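Local coordinates for protein ribonucleoside-diphosphate reductase subunit beta (Bacillus halodurans C-125, PDB 2RCC) that probably serves as the di-iron small subunit of a class I ribonucleotide reductase, which makes deoxyribonucleotides from ribonucleotides for DNA synthesis, at residues 171-176 with 239-244; 219-224 with 290-295; 147-152 with 265-270; 153-158 with 188-193. One frame throughout, in Å; residues are numbered along the deposited sequence.

Interaction 1: 171-176 with 239-244; sequences TPKTFL and PELNTE
Lys173 and Leu241 bring the two backbones together, with their CA atoms 6.7 Å apart. Residues 172-176 form the first turn of helix 172-187. Residues 239-241 form a short 3-10 turn in the link between helices 207-237 and 244-268. No hydrogen bond joins the two segments. The contact is made by one leucine side chain laid against a helix start. CG of Leu241 is anti to its carbonyl carbon (chi1 -60°), and chi2 (177°) sets the methyls against the helix. Leu241 CD2 packs on the backbone and root of Lys173, 3.7 Å from Lys173 CA. Leu241 CD1 lies 3.7 Å from Pro172 O and also meets CB of the proline. CD1 of Leu241 and CD2 of Leu176 meet tip to tip at 3.9 Å. In this all-helical, ferritin-like fold, the link 239-244 packs on the start of a helix that carries a probable iron ligand farther along. Thr171 is the N-cap of that helix. Thr171 OG1 accepts from Thr174 N at 3.2 Å in a nearly straight bond (177°), and weakly from Lys173 N. Leu176 also packs on Phe231, Leu234 and Leu235 of helix 207-237. The ammonium group of Lys173 forms a salt bridge with Glu245.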
loop_
_atom_site.group_PDB
_atom_site.type_symbol
_atom_site.label_atom_id
_atom_site.label_comp_id
_atom_site.label_asym_id
_atom_site.label_seq_id
_atom_site.Cartn_x
_atom_site.Cartn_y
_atom_site.Cartn_z
ATOM N N THR A 171 -12.372 19.386 5.216
ATOM C CA THR A 171 -13.561 19.683 4.443
ATOM C C THR A 171 -13.159 19.400 3.004
ATOM O O THR A 171 -11.983 19.175 2.748
ATOM C CB THR A 171 -13.920 21.148 4.553
ATOM O OG1 THR A 171 -12.914 21.915 3.870
ATOM C CG2 THR A 171 -14.017 21.611 6.053
ATOM N N PRO A 172 -14.122 19.373 2.056
ATOM C CA PRO A 172 -13.751 19.187 0.651
ATOM C C PRO A 172 -12.785 20.254 0.090
ATOM O O PRO A 172 -11.993 19.959 -0.783
ATOM C CB PRO A 172 -15.101 19.246 -0.060
ATOM C CG PRO A 172 -16.084 18.789 0.973
ATOM C CD PRO A 172 -15.590 19.418 2.216
ATOM N N LYS A 173 -12.838 21.458 0.627
ATOM C CA LYS A 173 -11.969 22.547 0.218
ATOM C C LYS A 173 -10.528 22.316 0.686
ATOM O O LYS A 173 -9.618 22.475 -0.092
ATOM C CB LYS A 173 -12.501 23.870 0.774
ATOM C CG LYS A 173 -11.787 25.119 0.287
ATOM C CD LYS A 173 -12.345 26.351 1.004
ATOM C CE LYS A 173 -11.558 27.605 0.664
ATOM N NZ LYS A 173 -11.647 27.893 -0.802
ATOM N N THR A 174 -10.333 21.975 1.956
ATOM C CA THR A 174 -8.984 21.668 2.482
ATOM C C THR A 174 -8.434 20.338 1.896
ATOM O O THR A 174 -7.218 20.173 1.742
ATOM C CB THR A 174 -8.940 21.680 4.026
ATOM O OG1 THR A 174 -9.835 20.679 4.568
ATOM C CG2 THR A 174 -9.274 23.071 4.562
ATOM N N PHE A 175 -9.307 19.387 1.562
ATOM C CA PHE A 175 -8.884 18.158 0.897
ATOM C C PHE A 175 -8.347 18.462 -0.503
ATOM O O PHE A 175 -7.301 17.942 -0.912
ATOM C CB PHE A 175 -10.020 17.155 0.800
ATOM C CG PHE A 175 -9.567 15.807 0.366
ATOM C CD1 PHE A 175 -9.505 15.496 -0.979
ATOM C CD2 PHE A 175 -9.170 14.853 1.297
ATOM C CE1 PHE A 175 -9.058 14.219 -1.412
ATOM C CE2 PHE A 175 -8.719 13.576 0.869
ATOM C CZ PHE A 175 -8.674 13.282 -0.491
ATOM N N LEU A 176 -9.067 19.288 -1.244
ATOM C CA LEU A 176 -8.640 19.727 -2.579
ATOM C C LEU A 176 -7.278 20.451 -2.518
ATOM O O LEU A 176 -6.420 20.201 -3.336
ATOM C CB LEU A 176 -9.697 20.643 -3.204
ATOM C CG LEU A 176 -9.566 20.967 -4.704
ATOM C CD1 LEU A 176 -9.928 19.745 -5.517
ATOM C CD2 LEU A 176 -10.482 22.103 -5.107
ATOM N N PRO A 239 -19.293 21.176 -6.932
ATOM C CA PRO A 239 -19.231 22.362 -7.813
ATOM C C PRO A 239 -18.939 23.705 -7.142
ATOM O O PRO A 239 -18.457 24.647 -7.810
ATOM C CB PRO A 239 -20.626 22.414 -8.417
ATOM C CG PRO A 239 -21.092 21.047 -8.395
ATOM C CD PRO A 239 -20.551 20.437 -7.151
ATOM N N GLU A 240 -19.272 23.812 -5.857
ATOM C CA GLU A 240 -18.930 24.987 -5.051
ATOM C C GLU A 240 -17.412 25.271 -4.976
ATOM O O GLU A 240 -17.009 26.356 -4.595
ATOM C CB GLU A 240 -19.535 24.878 -3.634
ATOM C CG GLU A 240 -19.148 23.600 -2.803
ATOM C CD GLU A 240 -20.104 22.373 -2.979
ATOM O OE1 GLU A 240 -20.467 21.989 -4.120
ATOM O OE2 GLU A 240 -20.466 21.767 -1.948
ATOM N N LEU A 241 -16.574 24.281 -5.287
ATOM C CA LEU A 241 -15.142 24.446 -5.348
ATOM C C LEU A 241 -14.687 24.946 -6.721
ATOM O O LEU A 241 -13.554 25.401 -6.847
ATOM C CB LEU A 241 -14.450 23.117 -5.050
ATOM C CG LEU A 241 -14.689 22.447 -3.697
ATOM C CD1 LEU A 241 -13.924 21.089 -3.704
ATOM C CD2 LEU A 241 -14.243 23.305 -2.545
ATOM N N ASN A 242 -15.556 24.884 -7.737
ATOM C CA ASN A 242 -15.212 25.312 -9.089
ATOM C C ASN A 242 -15.399 26.821 -9.199
ATOM O O ASN A 242 -16.368 27.296 -9.797
ATOM C CB ASN A 242 -16.061 24.547 -10.122
ATOM C CG ASN A 242 -15.640 24.823 -11.529
ATOM O OD1 ASN A 242 -14.473 25.164 -11.776
ATOM N ND2 ASN A 242 -16.596 24.736 -12.477
ATOM N N THR A 243 -14.472 27.575 -8.613
ATOM C CA THR A 243 -14.572 29.020 -8.548
ATOM C C THR A 243 -13.308 29.680 -9.107
ATOM O O THR A 243 -12.346 29.009 -9.440
ATOM C CB THR A 243 -14.801 29.464 -7.079
ATOM O OG1 THR A 243 -13.697 29.062 -6.264
ATOM C CG2 THR A 243 -16.037 28.837 -6.522
ATOM N N GLU A 244 -13.348 30.999 -9.233
ATOM C CA GLU A 244 -12.167 31.763 -9.625
ATOM C C GLU A 244 -11.131 31.682 -8.525
ATOM O O GLU A 244 -9.952 31.582 -8.814
ATOM C CB GLU A 244 -12.503 33.229 -9.961
ATOM C CG GLU A 244 -13.167 33.372 -11.306
ATOM C CD GLU A 244 -12.242 32.982 -12.462
ATOM O OE1 GLU A 244 -11.139 33.549 -12.549
ATOM O OE2 GLU A 244 -12.613 32.110 -13.285
#

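Interaction 2: 219-224 with 290-295; sequences DEQLHV and NKRAVQ
Arg292 reaches from helix 278-295 to Gln221 on helix 207-237. The latter is a helix of the ferritin-like bundle and carries Glu220 and His223, probable ligands of the second iron. The axes of the two short segments stay 12.8 Å apart and run at 40°, so long side chains bridge the gap. The tighter part surrounds the guanidinium. Arg292 NH2 donates to OE1 of Gln221 at 3.2 Å, in the carbonyl plane and on a lone pair. The amide and guanidinium planes lie only 22° apart. Arg292 NH1 donates to Gln295 OE1 at 3.0 Å, one turn along its own helix. Arg292 NE is held by Gly187 O. These bonds fix the rotation of the guanidinium. Val224 CG2 lies over one of its faces, while Val224 CG1 comes 3.5 Å from Gln295 OE1. A bend at chi2 (-41°) of Gln221 carries its amide toward the arginine, and Gln221 NE2 donates to Asn217 O and probably bonds to Tyr191 OH. The looser side lies toward partly exposed Gln221 and Gln295, where a water takes part in the bonding. This water donates to Gln221 OE1 at 2.9 Å and accepts from Arg292 NH1 at 3.2 Å.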
loop_
_atom_site.group_PDB
_atom_site.type_symbol
_atom_site.label_atom_id
_atom_site.label_comp_id
_atom_site.label_asym_id
_atom_site.label_seq_id
_atom_site.Cartn_x
_atom_site.Cartn_y
_atom_site.Cartn_z
ATOM N N ASP A 219 7.081 6.288 -11.791
ATOM C CA ASP A 219 6.056 6.057 -10.761
ATOM C C ASP A 219 5.384 7.379 -10.384
ATOM O O ASP A 219 4.170 7.450 -10.227
ATOM C CB ASP A 219 6.666 5.503 -9.485
ATOM C CG ASP A 219 7.173 4.083 -9.611
ATOM O OD1 ASP A 219 6.783 3.343 -10.507
ATOM O OD2 ASP A 219 7.929 3.686 -8.714
ATOM N N GLU A 220 6.180 8.424 -10.207
ATOM C CA GLU A 220 5.598 9.721 -9.855
ATOM C C GLU A 220 4.616 10.215 -10.895
ATOM O O GLU A 220 3.623 10.763 -10.531
ATOM C CB GLU A 220 6.648 10.767 -9.629
ATOM C CG GLU A 220 7.491 10.551 -8.391
ATOM C CD GLU A 220 8.406 11.747 -8.164
ATOM O OE1 GLU A 220 9.092 12.160 -9.129
ATOM O OE2 GLU A 220 8.434 12.244 -7.015
ATOM N N GLN A 221 4.836 9.930 -12.175
ATOM C CA GLN A 221 3.910 10.400 -13.201
ATOM C C GLN A 221 2.538 9.769 -13.054
ATOM O O GLN A 221 1.536 10.448 -13.285
ATOM C CB GLN A 221 4.447 10.206 -14.634
ATOM C CG GLN A 221 5.841 10.778 -14.930
ATOM C CD GLN A 221 6.092 12.138 -14.300
ATOM O OE1 GLN A 221 5.395 13.097 -14.615
ATOM N NE2 GLN A 221 7.120 12.237 -13.441
ATOM N N LEU A 222 2.481 8.493 -12.675
ATOM C CA LEU A 222 1.197 7.842 -12.450
ATOM C C LEU A 222 0.522 8.379 -11.169
ATOM O O LEU A 222 -0.701 8.482 -11.101
ATOM C CB LEU A 222 1.345 6.326 -12.459
ATOM C CG LEU A 222 1.748 5.681 -13.791
ATOM C CD1 LEU A 222 1.917 4.143 -13.640
ATOM C CD2 LEU A 222 0.720 5.969 -14.852
ATOM N N HIS A 223 1.325 8.740 -10.178
ATOM C CA HIS A 223 0.805 9.326 -8.940
ATOM C C HIS A 223 0.168 10.668 -9.285
ATOM O O HIS A 223 -0.971 10.934 -8.852
ATOM C CB HIS A 223 1.899 9.517 -7.889
ATOM C CG HIS A 223 2.584 8.254 -7.432
ATOM N ND1 HIS A 223 3.503 8.245 -6.409
ATOM C CD2 HIS A 223 2.484 6.970 -7.844
ATOM C CE1 HIS A 223 3.973 7.024 -6.231
ATOM N NE2 HIS A 223 3.368 6.225 -7.093
ATOM N N VAL A 224 0.860 11.501 -10.082
ATOM C CA VAL A 224 0.297 12.796 -10.526
ATOM C C VAL A 224 -0.994 12.592 -11.326
ATOM O O VAL A 224 -1.930 13.329 -11.162
ATOM C CB VAL A 224 1.300 13.620 -11.393
ATOM C CG1 VAL A 224 0.627 14.859 -11.962
ATOM C CG2 VAL A 224 2.532 14.006 -10.569
ATOM N N ASN A 290 3.649 24.866 -15.520
ATOM C CA ASN A 290 2.621 25.013 -16.561
ATOM C C ASN A 290 1.981 23.689 -16.906
ATOM O O ASN A 290 0.768 23.641 -17.084
ATOM C CB ASN A 290 3.140 25.632 -17.887
ATOM C CG ASN A 290 3.489 27.089 -17.795
ATOM O OD1 ASN A 290 3.050 27.823 -16.897
ATOM N ND2 ASN A 290 4.268 27.540 -18.775
ATOM N N LYS A 291 2.789 22.632 -17.032
ATOM C CA LYS A 291 2.265 21.300 -17.345
ATOM C C LYS A 291 1.271 20.813 -16.276
ATOM O O LYS A 291 0.205 20.290 -16.612
ATOM C CB LYS A 291 3.422 20.304 -17.511
ATOM C CG LYS A 291 3.012 18.875 -17.847
ATOM C CD LYS A 291 4.219 17.944 -17.876
ATOM N N ARG A 292 1.637 20.959 -15.008
ATOM C CA ARG A 292 0.763 20.584 -13.894
ATOM C C ARG A 292 -0.515 21.385 -13.875
ATOM O O ARG A 292 -1.568 20.834 -13.570
ATOM C CB ARG A 292 1.453 20.718 -12.534
ATOM C CG ARG A 292 2.763 19.860 -12.369
ATOM C CD ARG A 292 2.675 18.448 -13.055
ATOM N NE ARG A 292 3.927 17.718 -12.971
ATOM C CZ ARG A 292 4.216 16.577 -13.598
ATOM N NH1 ARG A 292 3.412 16.006 -14.466
ATOM N NH2 ARG A 292 5.388 16.040 -13.403
ATOM N N ALA A 293 -0.420 22.678 -14.151
ATOM C CA ALA A 293 -1.599 23.519 -14.213
ATOM C C ALA A 293 -2.569 22.989 -15.283
ATOM O O ALA A 293 -3.761 22.867 -15.022
ATOM C CB ALA A 293 -1.188 24.968 -14.486
ATOM N N VAL A 294 -2.037 22.652 -16.461
ATOM C CA VAL A 294 -2.811 22.088 -17.564
ATOM C C VAL A 294 -3.419 20.756 -17.176
ATOM O O VAL A 294 -4.605 20.541 -17.431
ATOM C CB VAL A 294 -1.969 21.944 -18.842
ATOM C CG1 VAL A 294 -2.753 21.227 -19.936
ATOM C CG2 VAL A 294 -1.543 23.329 -19.339
ATOM N N GLN A 295 -2.642 19.882 -16.538
ATOM C CA GLN A 295 -3.140 18.580 -16.044
ATOM C C GLN A 295 -4.268 18.709 -15.028
ATOM O O GLN A 295 -5.102 17.814 -14.928
ATOM C CB GLN A 295 -2.004 17.743 -15.460
ATOM C CG GLN A 295 -1.063 17.224 -16.536
ATOM C CD GLN A 295 0.208 16.609 -15.969
ATOM O OE1 GLN A 295 0.584 16.859 -14.809
ATOM N NE2 GLN A 295 0.899 15.829 -16.793
HETATM O O HOH W 1 3.363 13.577 -16.589
#

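Interaction 3: 147-152 with 265-270; sequences KHDDVL and FRYIIG
The ring of Tyr267 has Val151 over one face and Asp149 at its edge. Val151 CG2 sits above the ring centre, 3.7 Å from the centroid of the Tyr267 ring and 14° off the normal. This is a CH-pi contact. Val151 CB and CG1 add contacts on the CE2 and CD2 side of the ring. At the phenol edge, Asp149 OD2 lies in the ring plane. The carboxylate plane is turned 60° from the ring. Tyr267 OH donates to Asp149 OD2 at a modelled distance of 2.3 Å. This is very short, and the exact value is doubtful.

The two segments meet where helices end and begin. Asp149 is the N-cap of helix 150-168, just after helix 136-147. Tyr267 lies in the last turn of helix 244-268. CG of the tyrosine is anti to its backbone N (chi1 -177°), and the ring extends from its helix toward the start of the other. Next along the helix, Leu152 packs on Trp264 and on Leu84 and Phe87. Leu152 thus joins the start of helix 150-168 to helices 244-268 and 72-87 of the ferritin-like bundle.

Asp149 divides its oxygens between two tasks. Asp149 OD1 accepts from Leu152 N at 2.9 Å through its anti lone pair, which caps the helix. OD2 takes the phenol. The contact is at the surface, far from the probable iron ligands and active-site tyrosine. The capping N-H and the N-terminal end of the helix would probably favour a charged carboxylate at Asp149. The phenol bond is too doubtful in length to say how far its proton is shared.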
loop_
_atom_site.group_PDB
_atom_site.type_symbol
_atom_site.label_atom_id
_atom_site.label_comp_id
_atom_site.label_asym_id
_atom_site.label_seq_id
_atom_site.Cartn_x
_atom_site.Cartn_y
_atom_site.Cartn_z
ATOM N N LYS A 147 20.205 18.037 8.502
ATOM C CA LYS A 147 19.445 18.138 9.744
ATOM C C LYS A 147 19.445 19.571 10.261
ATOM O O LYS A 147 18.405 20.049 10.716
ATOM C CB LYS A 147 20.013 17.187 10.809
ATOM N N HIS A 148 20.586 20.252 10.157
ATOM C CA HIS A 148 20.717 21.645 10.583
ATOM C C HIS A 148 20.684 22.662 9.430
ATOM O O HIS A 148 21.207 23.751 9.575
ATOM C CB HIS A 148 22.009 21.819 11.375
ATOM C CG HIS A 148 22.162 20.838 12.493
ATOM N ND1 HIS A 148 21.315 20.816 13.581
ATOM C CD2 HIS A 148 23.080 19.866 12.706
ATOM C CE1 HIS A 148 21.686 19.851 14.402
ATOM N NE2 HIS A 148 22.758 19.263 13.897
ATOM N N ASP A 149 20.063 22.330 8.304
ATOM C CA ASP A 149 19.994 23.259 7.176
ATOM C C ASP A 149 18.728 24.132 7.269
ATOM O O ASP A 149 17.607 23.627 7.399
ATOM C CB ASP A 149 20.075 22.513 5.845
ATOM C CG ASP A 149 20.197 23.448 4.671
ATOM O OD1 ASP A 149 19.161 23.975 4.223
ATOM O OD2 ASP A 149 21.324 23.649 4.181
ATOM N N ASP A 150 18.923 25.450 7.176
ATOM C CA ASP A 150 17.829 26.422 7.264
ATOM C C ASP A 150 16.943 26.436 6.043
ATOM O O ASP A 150 15.741 26.632 6.185
ATOM C CB ASP A 150 18.373 27.829 7.463
ATOM C CG ASP A 150 19.114 27.981 8.765
ATOM O OD1 ASP A 150 18.519 27.694 9.833
ATOM O OD2 ASP A 150 20.290 28.396 8.714
ATOM N N VAL A 151 17.534 26.285 4.857
ATOM C CA VAL A 151 16.779 26.256 3.603
ATOM C C VAL A 151 15.808 25.059 3.643
ATOM O O VAL A 151 14.667 25.183 3.202
ATOM C CB VAL A 151 17.698 26.230 2.347
ATOM C CG1 VAL A 151 16.878 26.091 1.066
ATOM C CG2 VAL A 151 18.589 27.497 2.291
ATOM N N LEU A 152 16.251 23.933 4.216
ATOM C CA LEU A 152 15.394 22.749 4.399
ATOM C C LEU A 152 14.268 23.024 5.386
ATOM O O LEU A 152 13.120 22.711 5.083
ATOM C CB LEU A 152 16.218 21.530 4.826
ATOM C CG LEU A 152 15.520 20.166 4.937
ATOM C CD1 LEU A 152 14.784 19.773 3.664
ATOM C CD2 LEU A 152 16.559 19.141 5.299
ATOM N N PHE A 265 17.358 24.772 -6.317
ATOM C CA PHE A 265 18.265 24.583 -7.439
ATOM C C PHE A 265 19.452 25.578 -7.336
ATOM O O PHE A 265 20.608 25.204 -7.495
ATOM C CB PHE A 265 17.540 24.843 -8.755
ATOM C CG PHE A 265 18.480 25.017 -9.891
ATOM C CD1 PHE A 265 19.236 23.945 -10.298
ATOM C CD2 PHE A 265 18.693 26.271 -10.462
ATOM C CE1 PHE A 265 20.182 24.081 -11.324
ATOM C CE2 PHE A 265 19.639 26.425 -11.479
ATOM C CZ PHE A 265 20.362 25.303 -11.922
ATOM N N ARG A 266 19.161 26.848 -7.048
ATOM C CA ARG A 266 20.242 27.834 -6.939
ATOM C C ARG A 266 21.220 27.544 -5.782
ATOM O O ARG A 266 22.423 27.772 -5.883
ATOM C CB ARG A 266 19.676 29.238 -6.770
ATOM C CG ARG A 266 19.203 29.887 -8.050
ATOM C CD ARG A 266 18.690 31.317 -7.769
ATOM N NE ARG A 266 17.241 31.368 -7.584
ATOM C CZ ARG A 266 16.351 31.906 -8.429
ATOM N NH1 ARG A 266 16.697 32.555 -9.548
ATOM N NH2 ARG A 266 15.062 31.838 -8.118
ATOM N N TYR A 267 20.667 27.077 -4.677
ATOM C CA TYR A 267 21.417 26.770 -3.468
ATOM C C TYR A 267 22.390 25.610 -3.636
ATOM O O TYR A 267 23.523 25.677 -3.190
ATOM C CB TYR A 267 20.385 26.429 -2.393
ATOM C CG TYR A 267 20.870 26.131 -1.002
ATOM C CD1 TYR A 267 21.690 27.022 -0.339
ATOM C CD2 TYR A 267 20.385 25.024 -0.295
ATOM C CE1 TYR A 267 22.099 26.793 0.957
ATOM C CE2 TYR A 267 20.772 24.791 1.009
ATOM C CZ TYR A 267 21.648 25.682 1.626
ATOM O OH TYR A 267 22.064 25.490 2.922
ATOM N N ILE A 268 21.938 24.553 -4.285
ATOM C CA ILE A 268 22.735 23.319 -4.426
ATOM C C ILE A 268 23.538 23.164 -5.711
ATOM O O ILE A 268 24.634 22.610 -5.674
ATOM C CB ILE A 268 21.818 22.067 -4.275
ATOM C CG1 ILE A 268 21.114 22.103 -2.936
ATOM C CG2 ILE A 268 22.616 20.741 -4.374
ATOM C CD1 ILE A 268 20.527 20.745 -2.564
ATOM N N ILE A 269 22.978 23.605 -6.837
ATOM C CA ILE A 269 23.607 23.447 -8.142
ATOM C C ILE A 269 24.053 24.785 -8.696
ATOM O O ILE A 269 25.221 24.947 -8.976
ATOM C CB ILE A 269 22.669 22.697 -9.150
ATOM C CG1 ILE A 269 22.459 21.246 -8.720
ATOM C CG2 ILE A 269 23.284 22.696 -10.568
ATOM C CD1 ILE A 269 21.241 20.621 -9.343
ATOM N N GLY A 270 23.142 25.741 -8.861
ATOM C CA GLY A 270 23.512 27.053 -9.411
ATOM C C GLY A 270 24.182 26.948 -10.777
ATOM O O GLY A 270 23.733 26.193 -11.637
#

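Interaction 4: 153-158 with 188-193; sequences KERNEF and LNFYSG
Arg155 of helix 150-168 meets Phe190 and Asn189, which lie in the turn between helices 172-187 and 191-202. Residues 153 and 154 come first on the helix, and their carbonyls accept the backbone bonds of Glu157 and Phe158. At Arg155 the chain is extended from CG to NE, which places the guanidinium at the turn. Arg155 was modelled in two conformations; the contacts given here belong to one of them and are less certain for it. Arg155 NH1 lies over one face of the Phe190 ring, 3.3 Å from Phe190 CE1. The guanidinium and ring planes stand 78° apart, so the cation presents its edge to the ring. CZ of Arg155 is 4.9 Å from the centroid of Phe190, 23° off the ring normal. This is a cation-pi contact.

Arg155 NH2 lies beside Asn189 and makes its strongest bond, a salt bridge, with Glu261, which also accepts from Phe190 N. A water accepts from Arg155 NH2 at 3.0 Å and donates to Asn189 OD1. Asn189 ND2 lies over the rim of one guanidinium face, with the two planes 31° apart.

The turn that receives the arginine is a type II beta turn from Leu188 to Tyr191, closed by Tyr191 N to Leu188 O at 3.0 Å. It joins two helices of the ferritin-like bundle, and Phe190 is the N-cap residue of the second. The Phe190 side chain is about 7 Å from those of Tyr126, the probable radical tyrosine, and Glu220, a probable iron ligand. Farther along helix 150-168, Phe158 turns to Lys256 and Leu260 of helix 244-268.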
loop_
_atom_site.group_PDB
_atom_site.type_symbol
_atom_site.label_atom_id
_atom_site.label_comp_id
_atom_site.label_asym_id
_atom_site.label_seq_id
_atom_site.Cartn_x
_atom_site.Cartn_y
_atom_site.Cartn_z
ATOM N N LYS A 153 14.599 23.604 6.543
ATOM C CA LYS A 153 13.608 23.966 7.568
ATOM C C LYS A 153 12.501 24.852 6.992
ATOM O O LYS A 153 11.328 24.630 7.281
ATOM C CB LYS A 153 14.267 24.668 8.762
ATOM N N GLU A 154 12.877 25.828 6.166
ATOM C CA GLU A 154 11.910 26.736 5.534
ATOM C C GLU A 154 11.035 26.032 4.494
ATOM O O GLU A 154 9.857 26.370 4.350
ATOM C CB GLU A 154 12.620 27.942 4.897
ATOM N N ARG A 155 11.597 25.055 3.787
ATOM C CA ARG A 155 10.846 24.352 2.773
ATOM C C ARG A 155 9.808 23.441 3.444
ATOM O O ARG A 155 8.674 23.352 2.979
ATOM C CB ARG A 155 11.788 23.567 1.856
ATOM C CG ARG A 155 11.257 23.484 0.469
ATOM C CD ARG A 155 12.181 22.757 -0.498
ATOM N NE ARG A 155 11.573 22.835 -1.821
ATOM C CZ ARG A 155 11.906 22.126 -2.893
ATOM N NH1 ARG A 155 12.866 21.200 -2.882
ATOM N NH2 ARG A 155 11.225 22.363 -3.999
ATOM N N ASN A 156 10.209 22.796 4.537
ATOM C CA ASN A 156 9.330 21.915 5.293
ATOM C C ASN A 156 8.184 22.666 5.961
ATOM O O ASN A 156 7.083 22.132 6.047
ATOM C CB ASN A 156 10.135 21.057 6.289
ATOM C CG ASN A 156 11.049 20.021 5.579
ATOM O OD1 ASN A 156 10.994 19.856 4.355
ATOM N ND2 ASN A 156 11.873 19.317 6.355
ATOM N N GLU A 157 8.425 23.898 6.393
ATOM C CA GLU A 157 7.370 24.743 6.953
ATOM C C GLU A 157 6.316 25.181 5.901
ATOM O O GLU A 157 5.151 25.340 6.257
ATOM C CB GLU A 157 7.976 25.946 7.688
ATOM C CG GLU A 157 8.656 25.557 9.013
ATOM C CD GLU A 157 9.522 26.668 9.615
ATOM O OE1 GLU A 157 9.299 27.863 9.297
ATOM O OE2 GLU A 157 10.428 26.343 10.422
ATOM N N PHE A 158 6.723 25.389 4.636
ATOM C CA PHE A 158 5.793 25.721 3.525
ATOM C C PHE A 158 4.805 24.563 3.323
ATOM O O PHE A 158 3.586 24.776 3.257
ATOM C CB PHE A 158 6.560 26.048 2.199
ATOM C CG PHE A 158 5.668 26.140 0.933
ATOM C CD1 PHE A 158 4.866 27.260 0.689
ATOM C CD2 PHE A 158 5.664 25.118 -0.031
ATOM C CE1 PHE A 158 4.049 27.341 -0.478
ATOM C CE2 PHE A 158 4.841 25.207 -1.214
ATOM C CZ PHE A 158 4.045 26.311 -1.422
ATOM N N LEU A 188 6.742 18.249 -9.202
ATOM C CA LEU A 188 7.578 19.454 -9.378
ATOM C C LEU A 188 8.776 19.503 -8.427
ATOM O O LEU A 188 9.890 19.724 -8.904
ATOM C CB LEU A 188 6.707 20.706 -9.252
ATOM C CG LEU A 188 7.332 22.114 -9.418
ATOM C CD1 LEU A 188 8.035 22.296 -10.724
ATOM C CD2 LEU A 188 6.221 23.162 -9.312
ATOM N N ASN A 189 8.562 19.293 -7.118
ATOM C CA ASN A 189 9.649 19.266 -6.122
ATOM C C ASN A 189 10.724 18.289 -6.485
ATOM O O ASN A 189 10.427 17.193 -6.892
ATOM C CB ASN A 189 9.147 18.921 -4.712
ATOM C CG ASN A 189 8.392 20.056 -4.095
ATOM O OD1 ASN A 189 8.026 21.001 -4.795
ATOM N ND2 ASN A 189 8.156 19.990 -2.802
ATOM N N PHE A 190 11.968 18.736 -6.375
ATOM C CA PHE A 190 13.159 17.969 -6.739
ATOM C C PHE A 190 13.306 17.597 -8.211
ATOM O O PHE A 190 14.262 16.941 -8.534
ATOM C CB PHE A 190 13.364 16.741 -5.827
ATOM C CG PHE A 190 13.427 17.095 -4.388
ATOM C CD1 PHE A 190 14.419 17.946 -3.919
ATOM C CD2 PHE A 190 12.478 16.609 -3.493
ATOM C CE1 PHE A 190 14.458 18.324 -2.591
ATOM C CE2 PHE A 190 12.521 16.968 -2.173
ATOM C CZ PHE A 190 13.500 17.828 -1.710
ATOM N N TYR A 191 12.471 18.115 -9.108
ATOM C CA TYR A 191 12.670 17.858 -10.532
ATOM C C TYR A 191 13.993 18.440 -11.021
ATOM O O TYR A 191 14.537 17.866 -11.939
ATOM C CB TYR A 191 11.458 18.273 -11.387
ATOM C CG TYR A 191 10.374 17.183 -11.388
ATOM C CD1 TYR A 191 9.937 16.581 -10.201
ATOM C CD2 TYR A 191 9.780 16.758 -12.579
ATOM C CE1 TYR A 191 8.940 15.569 -10.207
ATOM C CE2 TYR A 191 8.795 15.743 -12.587
ATOM C CZ TYR A 191 8.376 15.162 -11.404
ATOM O OH TYR A 191 7.388 14.166 -11.418
ATOM N N SER A 192 14.512 19.541 -10.423
ATOM C CA SER A 192 15.867 20.057 -10.731
ATOM C C SER A 192 16.921 19.040 -10.385
ATOM O O SER A 192 17.912 18.868 -11.102
ATOM C CB SER A 192 16.228 21.289 -9.900
ATOM O OG SER A 192 15.333 22.336 -10.120
ATOM N N GLY A 193 16.723 18.393 -9.233
ATOM C CA GLY A 193 17.634 17.398 -8.732
ATOM C C GLY A 193 17.623 16.156 -9.579
ATOM O O GLY A 193 18.663 15.627 -9.870
HETATM O O HOH W 2 8.454 23.412 -4.468
#

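Interactions 1 and 4 are buried, interaction 2 partly so, and interaction 3 lies at the surface. Interactions 3 and 4 both use helix 150-168, with centres about 9 Å apart, and they touch where Phe265 packs on Ser192. Interactions 2 and 4 meet at Tyr191, whose hydroxyl probably bonds to Gln221. Their chemistry differs with place. Interaction 1, at the periphery, has no hydrogen bond across the segments and rests on one leucine. Interactions 2 and 4, nearer the chain centre and the probable iron site, each centre on an arginine with a bridging water. Interaction 3 pairs a phenol with a capping carboxylate. Interaction 1 touches none of the others.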